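Local structure of L protein (CAS virus, 5MV0) at residues Lys11-Glu16 against Phe159-Leu164; Ser105-Pro110 against Tyr184-Arg189; Asp33-Ala38 against Leu166-Tyr171; Leu18-Asp23 against Gly151-Arg156. The protein probably acts through this N-terminal domain as the cap-snatching endonuclease of the viral polymerase, cutting capped RNA to supply primers for viral transcription. All blocks are in the same frame, centred on the assembly; numbering follows the deposited sequence.

Contact 1 (Lys11-Glu16 against Phe159-Leu164)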
loop_
_atom_site.group_PDB
_atom_site.type_symbol
_atom_site.label_atom_id
_atom_site.label_comp_id
_atom_site.label_asym_id
_atom_site.label_seq_id
_atom_site.Cartn_x
_atom_site.Cartn_y
_atom_site.Cartn_z
ATOM N N LYS B 11 8.008 -11.510 0.468
ATOM C CA LYS B 11 7.726 -10.322 1.277
ATOM C C LYS B 11 7.674 -9.073 0.407
ATOM O O LYS B 11 6.788 -8.223 0.563
ATOM C CB LYS B 11 8.779 -10.153 2.376
ATOM C CG LYS B 11 8.663 -11.183 3.489
ATOM C CD LYS B 11 9.464 -10.786 4.724
ATOM C CE LYS B 11 10.952 -10.950 4.499
ATOM N NZ LYS B 11 11.611 -11.479 5.740
ATOM N N ASN B 12 8.610 -8.959 -0.528
ATOM C CA ASN B 12 8.619 -7.811 -1.423
ATOM C C ASN B 12 7.372 -7.781 -2.315
ATOM O O ASN B 12 6.772 -6.715 -2.512
ATOM C CB ASN B 12 9.901 -7.845 -2.247
ATOM C CG ASN B 12 9.995 -6.689 -3.220
ATOM O OD1 ASN B 12 9.633 -6.825 -4.385
ATOM N ND2 ASN B 12 10.483 -5.548 -2.744
ATOM N N VAL B 13 6.958 -8.938 -2.851
ATOM C CA VAL B 13 5.716 -9.011 -3.631
ATOM C C VAL B 13 4.536 -8.518 -2.798
ATOM O O VAL B 13 3.741 -7.682 -3.243
ATOM C CB VAL B 13 5.472 -10.453 -4.129
ATOM C CG1 VAL B 13 4.041 -10.602 -4.694
ATOM C CG2 VAL B 13 6.531 -10.879 -5.148
ATOM N N ILE B 14 4.400 -9.025 -1.571
ATOM C CA ILE B 14 3.264 -8.622 -0.741
ATOM C C ILE B 14 3.332 -7.130 -0.432
ATOM O O ILE B 14 2.323 -6.408 -0.509
ATOM C CB ILE B 14 3.220 -9.474 0.544
ATOM C CG1 ILE B 14 2.913 -10.944 0.203
ATOM C CG2 ILE B 14 2.214 -8.914 1.509
ATOM C CD1 ILE B 14 2.911 -11.857 1.437
ATOM N N LEU B 15 4.523 -6.638 -0.094
ATOM C CA LEU B 15 4.677 -5.213 0.184
ATOM C C LEU B 15 4.268 -4.373 -1.015
ATOM O O LEU B 15 3.612 -3.330 -0.857
ATOM C CB LEU B 15 6.124 -4.897 0.582
ATOM C CG LEU B 15 6.547 -5.322 1.999
ATOM C CD1 LEU B 15 8.069 -5.307 2.165
ATOM C CD2 LEU B 15 5.914 -4.428 3.043
ATOM N N GLU B 16 4.653 -4.796 -2.221
ATOM C CA GLU B 16 4.303 -4.015 -3.403
ATOM C C GLU B 16 2.802 -4.034 -3.649
ATOM O O GLU B 16 2.206 -3.000 -3.983
ATOM C CB GLU B 16 5.047 -4.534 -4.642
ATOM C CG GLU B 16 4.786 -3.659 -5.870
ATOM C CD GLU B 16 5.616 -4.020 -7.092
ATOM O OE1 GLU B 16 5.752 -3.160 -7.995
ATOM O OE2 GLU B 16 6.125 -5.159 -7.161
ATOM N N PHE B 159 0.522 -13.810 -9.815
ATOM C CA PHE B 159 1.233 -15.038 -10.144
ATOM C C PHE B 159 2.320 -15.339 -9.120
ATOM O O PHE B 159 2.466 -16.480 -8.673
ATOM C CB PHE B 159 1.852 -14.945 -11.545
ATOM C CG PHE B 159 2.854 -16.035 -11.805
ATOM C CD1 PHE B 159 2.420 -17.331 -12.081
ATOM C CD2 PHE B 159 4.220 -15.791 -11.701
ATOM C CE1 PHE B 159 3.339 -18.360 -12.279
ATOM C CE2 PHE B 159 5.142 -16.817 -11.895
ATOM C CZ PHE B 159 4.705 -18.096 -12.195
ATOM N N GLU B 160 3.120 -14.327 -8.762
ATOM C CA GLU B 160 4.226 -14.561 -7.831
ATOM C C GLU B 160 3.734 -14.973 -6.450
ATOM O O GLU B 160 4.415 -15.744 -5.761
ATOM C CB GLU B 160 5.108 -13.313 -7.723
ATOM C CG GLU B 160 5.863 -12.997 -8.996
ATOM C CD GLU B 160 6.865 -14.080 -9.373
ATOM O OE1 GLU B 160 7.415 -14.734 -8.467
ATOM O OE2 GLU B 160 7.095 -14.291 -10.582
ATOM N N LEU B 161 2.577 -14.463 -6.015
ATOM C CA LEU B 161 2.012 -14.933 -4.748
ATOM C C LEU B 161 1.833 -16.440 -4.785
ATOM O O LEU B 161 2.156 -17.146 -3.825
ATOM C CB LEU B 161 0.659 -14.271 -4.473
ATOM C CG LEU B 161 0.612 -12.784 -4.148
ATOM C CD1 LEU B 161 -0.828 -12.428 -3.838
ATOM C CD2 LEU B 161 1.539 -12.483 -2.949
ATOM N N LEU B 162 1.336 -16.940 -5.909
ATOM C CA LEU B 162 1.051 -18.364 -6.056
ATOM C C LEU B 162 2.336 -19.178 -6.208
ATOM O O LEU B 162 2.522 -20.194 -5.531
ATOM C CB LEU B 162 0.130 -18.554 -7.262
ATOM C CG LEU B 162 -0.253 -19.984 -7.673
ATOM C CD1 LEU B 162 -1.158 -20.617 -6.620
ATOM C CD2 LEU B 162 -0.916 -19.977 -9.065
ATOM N N LYS B 163 3.235 -18.750 -7.098
ATOM C CA LYS B 163 4.444 -19.526 -7.346
ATOM C C LYS B 163 5.367 -19.543 -6.128
ATOM O O LYS B 163 5.944 -20.589 -5.795
ATOM C CB LYS B 163 5.203 -18.972 -8.554
ATOM C CG LYS B 163 6.529 -19.705 -8.734
ATOM C CD LYS B 163 7.376 -19.152 -9.826
ATOM C CE LYS B 163 8.619 -20.011 -9.979
ATOM N NZ LYS B 163 9.454 -19.528 -11.114
ATOM N N LEU B 164 5.543 -18.394 -5.463
ATOM C CA LEU B 164 6.487 -18.336 -4.348
ATOM C C LEU B 164 5.934 -19.041 -3.123
ATOM O O LEU B 164 6.687 -19.679 -2.380
ATOM C CB LEU B 164 6.846 -16.889 -4.008
ATOM C CG LEU B 164 7.591 -16.141 -5.121
ATOM C CD1 LEU B 164 7.816 -14.677 -4.750
ATOM C CD2 LEU B 164 8.916 -16.841 -5.459
#
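V13 presents its forked end to helix 155-170, and its two methyls go to different neighbours there. V13 CG1, anti to the backbone N (chi1 168°), lies 3.6 Å from L161 CD2. The other methyl, on the side of the backbone N, reaches two residues one helical turn apart: V13 CG2 is 3.8 Å from E160 CB and 4.0 Å from L164 CD1. With E160 the valine crosses at about a right angle, whereas with L161 and L164 it meets at a slant.

L161 repays this with a single methyl. The CB of L161 sets off alongside the partner helix, but the branched end turns in toward it, and L161 CD2 also sits 3.8 Å from I14 CG1, the two side chains crossing roughly at right angles. CD2 therefore bridges neighbouring residues of 11-16. E160 takes part through its aliphatic base alone; the chain bends at chi2 and its carboxylate turns away, forming a salt bridge from OE2 to R156.

The backbones run nearly antiparallel, at 153°, with axes 9.8 Å apart. F203 packs on both V13 and E160, while A41 of helix 34-57 is touched by L161.

No hydrogen bond crosses between the two segments, and all five touching residues are buried. The helices are thus held together here by dispersion and by the exclusion of water, with branched methyls supplying the shape match and the carboxylate of E160 paired with R156 of its own helix, which probably offsets its charge.

Contact 2 (Ser105-Pro110 against Tyr184-Arg189)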
loop_
_atom_site.group_PDB
_atom_site.type_symbol
_atom_site.label_atom_id
_atom_site.label_comp_id
_atom_site.label_asym_id
_atom_site.label_seq_id
_atom_site.Cartn_x
_atom_site.Cartn_y
_atom_site.Cartn_z
ATOM N N SER B 105 -14.777 -16.761 -5.585
ATOM C CA SER B 105 -13.720 -17.737 -5.375
ATOM C C SER B 105 -12.981 -17.937 -6.683
ATOM O O SER B 105 -13.461 -17.559 -7.760
ATOM C CB SER B 105 -14.291 -19.067 -4.883
ATOM O OG SER B 105 -15.079 -19.637 -5.921
ATOM N N THR B 106 -11.812 -18.556 -6.583
ATOM C CA THR B 106 -11.089 -19.041 -7.746
ATOM C C THR B 106 -10.964 -20.548 -7.652
ATOM O O THR B 106 -10.737 -21.096 -6.568
ATOM C CB THR B 106 -9.682 -18.401 -7.879
ATOM O OG1 THR B 106 -8.868 -18.777 -6.755
ATOM C CG2 THR B 106 -9.790 -16.883 -7.950
ATOM N N ARG B 107 -11.141 -21.209 -8.795
ATOM C CA ARG B 107 -10.950 -22.646 -8.940
ATOM C C ARG B 107 -10.477 -22.847 -10.366
ATOM O O ARG B 107 -11.096 -22.310 -11.289
ATOM C CB ARG B 107 -12.237 -23.454 -8.687
ATOM C CG ARG B 107 -12.785 -23.463 -7.245
ATOM C CD ARG B 107 -11.809 -24.154 -6.293
ATOM N NE ARG B 107 -12.393 -24.376 -4.968
ATOM C CZ ARG B 107 -12.474 -23.442 -4.023
ATOM N NH1 ARG B 107 -12.021 -22.216 -4.264
ATOM N NH2 ARG B 107 -13.008 -23.733 -2.841
ATOM N N SER B 108 -9.392 -23.599 -10.545
ATOM C CA SER B 108 -8.757 -23.629 -11.862
ATOM C C SER B 108 -9.589 -24.416 -12.871
ATOM O O SER B 108 -9.646 -24.052 -14.052
ATOM C CB SER B 108 -7.343 -24.214 -11.769
ATOM O OG SER B 108 -7.364 -25.516 -11.204
ATOM N N MET B 109 -10.249 -25.482 -12.425
ATOM C CA MET B 109 -10.980 -26.396 -13.305
ATOM C C MET B 109 -12.466 -26.080 -13.304
ATOM O O MET B 109 -13.058 -25.910 -12.226
ATOM C CB MET B 109 -10.772 -27.845 -12.864
ATOM C CG MET B 109 -9.341 -28.380 -12.972
ATOM S SD MET B 109 -8.698 -28.515 -14.664
ATOM C CE MET B 109 -8.027 -26.885 -14.994
ATOM N N PRO B 110 -13.106 -26.036 -14.478
ATOM C CA PRO B 110 -14.534 -25.677 -14.521
ATOM C C PRO B 110 -15.425 -26.596 -13.714
ATOM O O PRO B 110 -16.444 -26.131 -13.183
ATOM C CB PRO B 110 -14.870 -25.733 -16.022
ATOM C CG PRO B 110 -13.720 -26.447 -16.672
ATOM C CD PRO B 110 -12.524 -26.154 -15.826
ATOM N N TYR B 184 -3.685 -27.336 -1.297
ATOM C CA TYR B 184 -2.376 -27.451 -1.924
ATOM C C TYR B 184 -2.502 -27.955 -3.360
ATOM O O TYR B 184 -1.863 -27.418 -4.273
ATOM C CB TYR B 184 -1.480 -28.374 -1.096
ATOM C CG TYR B 184 -0.080 -28.508 -1.634
ATOM C CD1 TYR B 184 0.864 -27.512 -1.417
ATOM C CD2 TYR B 184 0.307 -29.638 -2.342
ATOM C CE1 TYR B 184 2.155 -27.639 -1.890
ATOM C CE2 TYR B 184 1.588 -29.768 -2.831
ATOM C CZ TYR B 184 2.508 -28.767 -2.603
ATOM O OH TYR B 184 3.790 -28.890 -3.085
ATOM N N ASP B 185 -3.337 -28.975 -3.580
ATOM C CA ASP B 185 -3.499 -29.506 -4.929
ATOM C C ASP B 185 -4.171 -28.489 -5.849
ATOM O O ASP B 185 -3.763 -28.342 -7.007
ATOM C CB ASP B 185 -4.287 -30.817 -4.904
ATOM C CG ASP B 185 -3.458 -31.986 -4.395
ATOM O OD1 ASP B 185 -4.054 -33.016 -4.029
ATOM O OD2 ASP B 185 -2.215 -31.869 -4.341
ATOM N N GLU B 186 -5.184 -27.767 -5.344
ATOM C CA GLU B 186 -5.849 -26.734 -6.142
ATOM C C GLU B 186 -4.867 -25.649 -6.571
ATOM O O GLU B 186 -4.880 -25.205 -7.728
ATOM C CB GLU B 186 -7.011 -26.120 -5.350
ATOM C CG GLU B 186 -7.584 -24.821 -5.932
ATOM C CD GLU B 186 -8.129 -24.994 -7.346
ATOM O OE1 GLU B 186 -8.517 -26.127 -7.683
ATOM O OE2 GLU B 186 -8.161 -24.002 -8.118
ATOM N N LEU B 187 -3.995 -25.218 -5.659
ATOM C CA LEU B 187 -3.004 -24.217 -6.027
ATOM C C LEU B 187 -2.011 -24.775 -7.039
ATOM O O LEU B 187 -1.616 -24.070 -7.972
ATOM C CB LEU B 187 -2.293 -23.691 -4.780
ATOM C CG LEU B 187 -3.258 -23.001 -3.810
ATOM C CD1 LEU B 187 -2.578 -22.682 -2.505
ATOM C CD2 LEU B 187 -3.877 -21.733 -4.412
ATOM N N LYS B 188 -1.608 -26.043 -6.889
ATOM C CA LYS B 188 -0.720 -26.640 -7.883
ATOM C C LYS B 188 -1.376 -26.660 -9.259
ATOM O O LYS B 188 -0.738 -26.318 -10.262
ATOM C CB LYS B 188 -0.319 -28.057 -7.471
ATOM C CG LYS B 188 0.866 -28.118 -6.545
ATOM C CD LYS B 188 1.718 -29.358 -6.823
ATOM C CE LYS B 188 0.966 -30.637 -6.501
ATOM N NZ LYS B 188 1.809 -31.841 -6.747
ATOM N N ARG B 189 -2.658 -27.036 -9.317
ATOM C CA ARG B 189 -3.388 -27.005 -10.582
ATOM C C ARG B 189 -3.466 -25.589 -11.136
ATOM O O ARG B 189 -3.265 -25.372 -12.337
ATOM C CB ARG B 189 -4.795 -27.571 -10.396
ATOM C CG ARG B 189 -4.853 -29.089 -10.314
ATOM C CD ARG B 189 -6.287 -29.597 -10.511
ATOM N NE ARG B 189 -7.195 -29.023 -9.527
ATOM C CZ ARG B 189 -7.432 -29.553 -8.331
ATOM N NH1 ARG B 189 -6.836 -30.685 -7.973
ATOM N NH2 ARG B 189 -8.265 -28.946 -7.495
HETATM O O HOH W 1 -7.440 -21.339 -6.517
HETATM O O HOH W 2 -9.749 -26.698 -9.966
#
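S108 offers its backbone N-H to E186, and this is the direct hydrogen bond between the turn and helix 181-192. S108 N is 2.8 Å from E186 OE2, on the syn lone pair, with a bent N-H...O angle of 143°.

The other carboxylate oxygen is held from within its own helix: R189 NH2 makes a salt bridge to E186 OE1 at 2.8 Å, reaching it on the anti side. R107 folds back on its own neighbour: R107 NH1 donates to T106 O at 2.9 Å, from above the carbonyl plane.

Water adds two bridges. One joins T106 OG1 to E186 OE2. The second water donates to E186 OE1 at 2.7 Å and accepts from S108 OG and M109 N.

Among the van der Waals contacts, R107 CD lies 3.9 Å from E186 CD, the two side chains crossing at about a right angle. S108 OG stands 3.4 Å from R189 CB, near the plane of the guanidinium at its edge, and M109 CG rests against R189 CD.

M109 is the N-cap of helix 110-122. A helix-borne glutamate thus accepts a backbone N-H of the strand-to-helix turn that follows strand 98-106, in a mixed sheet flanked by helices, consistent with the PD-(D/E)XK nuclease fold.

Contact 3 (Asp33-Ala38 against Leu166-Tyr171)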
loop_
_atom_site.group_PDB
_atom_site.type_symbol
_atom_site.label_atom_id
_atom_site.label_comp_id
_atom_site.label_asym_id
_atom_site.label_seq_id
_atom_site.Cartn_x
_atom_site.Cartn_y
_atom_site.Cartn_z
ATOM N N ASP B 33 8.394 -15.681 9.062
ATOM C CA ASP B 33 8.201 -17.128 9.017
ATOM C C ASP B 33 7.757 -17.570 7.623
ATOM O O ASP B 33 6.727 -17.099 7.131
ATOM C CB ASP B 33 7.187 -17.535 10.079
ATOM C CG ASP B 33 6.984 -19.041 10.154
ATOM O OD1 ASP B 33 7.321 -19.631 11.196
ATOM O OD2 ASP B 33 6.462 -19.638 9.191
ATOM N N PRO B 34 8.513 -18.442 6.949
ATOM C CA PRO B 34 8.146 -18.830 5.578
ATOM C C PRO B 34 6.758 -19.424 5.439
ATOM O O PRO B 34 6.044 -19.081 4.487
ATOM C CB PRO B 34 9.232 -19.857 5.207
ATOM C CG PRO B 34 10.397 -19.487 6.063
ATOM C CD PRO B 34 9.807 -19.011 7.362
ATOM N N TYR B 35 6.351 -20.322 6.345
ATOM C CA TYR B 35 5.049 -20.960 6.174
ATOM C C TYR B 35 3.927 -19.987 6.467
ATOM O O TYR B 35 2.905 -19.985 5.772
ATOM C CB TYR B 35 4.918 -22.191 7.071
ATOM C CG TYR B 35 5.760 -23.362 6.620
ATOM C CD1 TYR B 35 5.878 -24.500 7.411
ATOM C CD2 TYR B 35 6.435 -23.331 5.401
ATOM C CE1 TYR B 35 6.647 -25.570 7.006
ATOM C CE2 TYR B 35 7.207 -24.402 4.983
ATOM C CZ TYR B 35 7.308 -25.519 5.793
ATOM O OH TYR B 35 8.071 -26.587 5.392
ATOM N N LYS B 36 4.092 -19.173 7.509
ATOM C CA LYS B 36 3.096 -18.161 7.813
ATOM C C LYS B 36 2.992 -17.154 6.679
ATOM O O LYS B 36 1.893 -16.709 6.324
ATOM C CB LYS B 36 3.467 -17.473 9.121
ATOM C CG LYS B 36 2.325 -16.796 9.811
ATOM C CD LYS B 36 2.706 -16.501 11.255
ATOM C CE LYS B 36 1.591 -15.782 11.979
ATOM N NZ LYS B 36 1.969 -15.601 13.398
ATOM N N LEU B 37 4.134 -16.770 6.109
ATOM C CA LEU B 37 4.121 -15.849 4.979
ATOM C C LEU B 37 3.445 -16.474 3.769
ATOM O O LEU B 37 2.670 -15.810 3.061
ATOM C CB LEU B 37 5.549 -15.437 4.631
ATOM C CG LEU B 37 5.668 -14.408 3.500
ATOM C CD1 LEU B 37 5.148 -13.052 3.957
ATOM C CD2 LEU B 37 7.098 -14.303 3.034
ATOM N N ALA B 38 3.735 -17.752 3.503
ATOM C CA ALA B 38 3.106 -18.414 2.365
ATOM C C ALA B 38 1.593 -18.434 2.513
ATOM O O ALA B 38 0.866 -18.200 1.538
ATOM C CB ALA B 38 3.643 -19.845 2.193
ATOM N N LEU B 166 3.869 -21.641 -3.208
ATOM C CA LEU B 166 3.975 -23.075 -3.496
ATOM C C LEU B 166 5.413 -23.568 -3.400
ATOM O O LEU B 166 5.664 -24.684 -2.930
ATOM C CB LEU B 166 3.419 -23.395 -4.884
ATOM C CG LEU B 166 1.896 -23.455 -4.959
ATOM C CD1 LEU B 166 1.444 -23.646 -6.402
ATOM C CD2 LEU B 166 1.341 -24.561 -4.058
ATOM N N SER B 167 6.368 -22.763 -3.859
ATOM C CA SER B 167 7.769 -23.130 -3.724
ATOM C C SER B 167 8.163 -23.296 -2.258
ATOM O O SER B 167 8.834 -24.269 -1.888
ATOM C CB SER B 167 8.638 -22.078 -4.405
ATOM O OG SER B 167 9.997 -22.394 -4.221
ATOM N N ILE B 168 7.759 -22.349 -1.409
ATOM C CA ILE B 168 7.996 -22.464 0.031
ATOM C C ILE B 168 7.347 -23.727 0.586
ATOM O O ILE B 168 7.995 -24.537 1.260
ATOM C CB ILE B 168 7.482 -21.209 0.753
ATOM C CG1 ILE B 168 8.431 -20.035 0.502
ATOM C CG2 ILE B 168 7.302 -21.468 2.244
ATOM C CD1 ILE B 168 7.829 -18.691 0.848
ATOM N N LEU B 169 6.052 -23.909 0.316
ATOM C CA LEU B 169 5.309 -25.035 0.882
ATOM C C LEU B 169 5.779 -26.384 0.342
ATOM O O LEU B 169 5.566 -27.408 1.002
ATOM C CB LEU B 169 3.815 -24.860 0.606
ATOM C CG LEU B 169 3.120 -23.631 1.230
ATOM C CD1 LEU B 169 1.748 -23.392 0.605
ATOM C CD2 LEU B 169 2.986 -23.763 2.749
ATOM N N SER B 170 6.411 -26.412 -0.834
ATOM C CA SER B 170 6.834 -27.667 -1.453
ATOM C C SER B 170 8.186 -28.165 -0.963
ATOM O O SER B 170 8.566 -29.291 -1.297
ATOM C CB SER B 170 6.892 -27.510 -2.973
ATOM O OG SER B 170 5.582 -27.351 -3.474
ATOM N N TYR B 171 8.923 -27.364 -0.196
ATOM C CA TYR B 171 10.261 -27.773 0.215
ATOM C C TYR B 171 10.221 -28.944 1.191
ATOM O O TYR B 171 11.057 -29.848 1.115
ATOM C CB TYR B 171 10.994 -26.595 0.838
ATOM C CG TYR B 171 12.391 -26.928 1.304
ATOM C CD1 TYR B 171 12.683 -27.025 2.660
ATOM C CD2 TYR B 171 13.421 -27.134 0.389
ATOM C CE1 TYR B 171 13.971 -27.320 3.098
ATOM C CE2 TYR B 171 14.713 -27.432 0.817
ATOM C CZ TYR B 171 14.980 -27.523 2.174
ATOM O OH TYR B 171 16.255 -27.821 2.612
HETATM O O HOH W 3 7.885 -26.716 2.917
#
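P34 and Y35 face I168 and L169 where the start of helix 34-57 passes the last part of helix 155-170. The axes come within 9.2 Å at 141°, so the helices run roughly antiparallel, and the CA atoms of P34 and I168 are 6.6 Å apart. D33 caps the incoming helix: K36 N donates to D33 OD2 in a nearly straight bond of 2.9 Å.

I168 carries most of the packing through one methyl. CG2, anti to the backbone N, enters between three residues: I168 CG2 is 3.5 Å from P34 O, 3.8 Å from Y35 CD2 and 4.0 Å from A38 CB. It meets the tyrosine ring at its edge, in the ring plane, and the two side chains slide past each other in opposite directions. A38 CB also touches L169 CG at 3.9 Å.

Farther out, a water lies near Y35 OH and I168 O, while W178 meets the tyrosine ring edge-to-face. K36 points elsewhere, making a cation-pi contact with Y25 of the fourth subunit.

Between the segments no direct hydrogen bond forms. The junction rests on apolar contact, methyl groups of I168, L169 and A38 packing with the proline and the tyrosine ring edge.

Contact 4 (Leu18-Asp23 against Gly151-Arg156)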
loop_
_atom_site.group_PDB
_atom_site.type_symbol
_atom_site.label_atom_id
_atom_site.label_comp_id
_atom_site.label_asym_id
_atom_site.label_seq_id
_atom_site.Cartn_x
_atom_site.Cartn_y
_atom_site.Cartn_z
ATOM N N LEU B 18 0.393 -4.427 -1.462
ATOM C CA LEU B 18 -0.288 -3.603 -0.478
ATOM C C LEU B 18 -0.009 -2.117 -0.680
ATOM O O LEU B 18 -0.788 -1.291 -0.198
ATOM C CB LEU B 18 0.104 -4.039 0.944
ATOM C CG LEU B 18 -0.212 -5.511 1.291
ATOM C CD1 LEU B 18 0.092 -5.809 2.758
ATOM C CD2 LEU B 18 -1.640 -5.909 0.960
ATOM N N SER B 19 1.085 -1.762 -1.360
ATOM C CA SER B 19 1.298 -0.365 -1.738
ATOM C C SER B 19 0.345 0.054 -2.851
ATOM O O SER B 19 -0.151 1.193 -2.865
ATOM C CB SER B 19 2.747 -0.158 -2.179
ATOM O OG SER B 19 3.671 -0.532 -1.153
ATOM N N ILE B 20 0.103 -0.852 -3.803
ATOM C CA ILE B 20 -0.741 -0.560 -4.961
ATOM C C ILE B 20 -2.213 -0.487 -4.564
ATOM O O ILE B 20 -2.961 0.354 -5.076
ATOM C CB ILE B 20 -0.507 -1.628 -6.044
ATOM C CG1 ILE B 20 0.910 -1.531 -6.605
ATOM C CG2 ILE B 20 -1.553 -1.518 -7.167
ATOM C CD1 ILE B 20 1.299 -2.705 -7.530
ATOM N N GLU B 21 -2.661 -1.381 -3.674
ATOM C CA GLU B 21 -4.056 -1.448 -3.219
ATOM C C GLU B 21 -4.077 -1.478 -1.699
ATOM O O GLU B 21 -4.256 -2.543 -1.087
ATOM C CB GLU B 21 -4.782 -2.683 -3.768
ATOM C CG GLU B 21 -5.251 -2.564 -5.203
ATOM C CD GLU B 21 -6.531 -1.736 -5.357
ATOM O OE1 GLU B 21 -6.998 -1.096 -4.377
ATOM O OE2 GLU B 21 -7.076 -1.753 -6.475
ATOM N N PRO B 22 -3.902 -0.320 -1.052
ATOM C CA PRO B 22 -3.749 -0.297 0.413
ATOM C C PRO B 22 -4.998 -0.661 1.192
ATOM O O PRO B 22 -4.890 -0.882 2.407
ATOM C CB PRO B 22 -3.330 1.159 0.698
ATOM C CG PRO B 22 -2.743 1.641 -0.590
ATOM C CD PRO B 22 -3.587 0.983 -1.659
ATOM N N ASP B 23 -6.177 -0.722 0.564
ATOM C CA ASP B 23 -7.336 -1.279 1.261
ATOM C C ASP B 23 -7.096 -2.715 1.709
ATOM O O ASP B 23 -7.770 -3.194 2.627
ATOM C CB ASP B 23 -8.581 -1.239 0.374
ATOM C CG ASP B 23 -9.148 0.157 0.226
ATOM O OD1 ASP B 23 -8.837 1.023 1.070
ATOM O OD2 ASP B 23 -9.907 0.385 -0.739
ATOM N N GLY B 151 -7.676 -6.516 -11.092
ATOM C CA GLY B 151 -7.963 -5.093 -10.947
ATOM C C GLY B 151 -6.726 -4.248 -11.211
ATOM O O GLY B 151 -6.055 -4.403 -12.231
ATOM N N ASN B 152 -6.392 -3.363 -10.267
ATOM C CA ASN B 152 -5.207 -2.522 -10.393
ATOM C C ASN B 152 -3.905 -3.254 -10.085
ATOM O O ASN B 152 -2.833 -2.676 -10.287
ATOM C CB ASN B 152 -5.316 -1.324 -9.457
ATOM C CG ASN B 152 -6.533 -0.487 -9.733
ATOM O OD1 ASN B 152 -6.741 -0.042 -10.856
ATOM N ND2 ASN B 152 -7.372 -0.302 -8.716
ATOM N N VAL B 153 -3.957 -4.479 -9.572
ATOM C CA VAL B 153 -2.728 -5.200 -9.242
ATOM C C VAL B 153 -2.219 -5.917 -10.483
ATOM O O VAL B 153 -2.970 -6.690 -11.095
ATOM C CB VAL B 153 -2.944 -6.195 -8.092
ATOM C CG1 VAL B 153 -1.631 -6.878 -7.770
ATOM C CG2 VAL B 153 -3.488 -5.480 -6.876
ATOM N N PRO B 154 -0.959 -5.700 -10.883
ATOM C CA PRO B 154 -0.417 -6.397 -12.059
ATOM C C PRO B 154 -0.524 -7.910 -11.909
ATOM O O PRO B 154 -0.244 -8.467 -10.843
ATOM C CB PRO B 154 1.050 -5.948 -12.100
ATOM C CG PRO B 154 1.108 -4.673 -11.291
ATOM C CD PRO B 154 0.023 -4.797 -10.246
ATOM N N GLU B 155 -0.916 -8.576 -13.003
ATOM C CA GLU B 155 -1.130 -10.020 -12.944
ATOM C C GLU B 155 0.136 -10.766 -12.550
ATOM O O GLU B 155 0.057 -11.831 -11.923
ATOM C CB GLU B 155 -1.645 -10.559 -14.282
ATOM C CG GLU B 155 -2.144 -11.993 -14.139
ATOM C CD GLU B 155 -2.610 -12.632 -15.434
ATOM O OE1 GLU B 155 -2.578 -11.968 -16.496
ATOM O OE2 GLU B 155 -3.007 -13.815 -15.378
ATOM N N ARG B 156 1.309 -10.229 -12.898
ATOM C CA ARG B 156 2.544 -10.911 -12.532
ATOM C C ARG B 156 2.676 -11.041 -11.017
ATOM O O ARG B 156 3.217 -12.038 -10.517
ATOM C CB ARG B 156 3.741 -10.162 -13.117
ATOM C CG ARG B 156 5.067 -10.849 -12.896
ATOM C CD ARG B 156 5.025 -12.269 -13.424
ATOM N NE ARG B 156 6.267 -12.995 -13.168
ATOM C CZ ARG B 156 7.254 -13.136 -14.046
ATOM N NH1 ARG B 156 7.157 -12.595 -15.259
ATOM N NH2 ARG B 156 8.337 -13.826 -13.711
HETATM O O HOH W 4 -7.292 -3.942 -7.678
#
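E21 and N152 make the polar link: N152 ND2 donates to E21 OE2 at 2.7 Å, with an N-H...O angle of 162°. The acceptor lies close to the amide plane, but the donor stands above the carboxylate plane, 37° out of it. The side chains cross at about a right angle. A water that accepts from N152 N at 2.8 Å also lies close to E21 OE2 and may link the two.

Apolar contacts lie beside this bond. I20 and P154 reach toward each other tip to tip, I20 CD1 coming 3.7 Å from P154 CD. The other branch of the isoleucine, anti to the backbone N, brings I20 CG2 to 3.6 Å from N152 O. The aliphatic part of the glutamate is used too: E21 CG sits 3.8 Å from V153 CG2.

In the next shell, R55 of helix 34-57 makes a salt bridge to E21 OE2 and also packs on N152, so the same oxygen has a second, charged partner. I20 is touched by Y25 of the second subunit and by D33 of the third, and P154 by D32 of the third.

E21 is where the backbone leaves helix 4-20, and P154 is the N-cap of helix 155-170. The C-terminal end of helix 4-20 therefore meets the loop that leads into helix 155-170, within the helical part of the domain and bordering two neighbouring subunits.

How the contacts relate
From the N terminus, helix 4-20 opens contact 1 and, a few residues on, contact 4. Contact 4 closes first, at 151-156, and contact 1 after it at 159-164, so contact 4 nests within contact 1; contact 1 pairs the two helices, contact 4 the end of the first with the loop leading into the second. Contact 3, from 33-38 to 166-171, crosses both; L37 packs on K11 and I14 of contact 1. Contact 2 opens last, at the end of strand 98-106, and crosses all three. L162 against L187, and a probable S170-Y184 hydrogen bond, connect it to contacts 1 and 3. Contacts 1, 3 and 4 join helices 4-20, 34-57 and 155-170; contact 2 links strand 98-106 to helix 181-192.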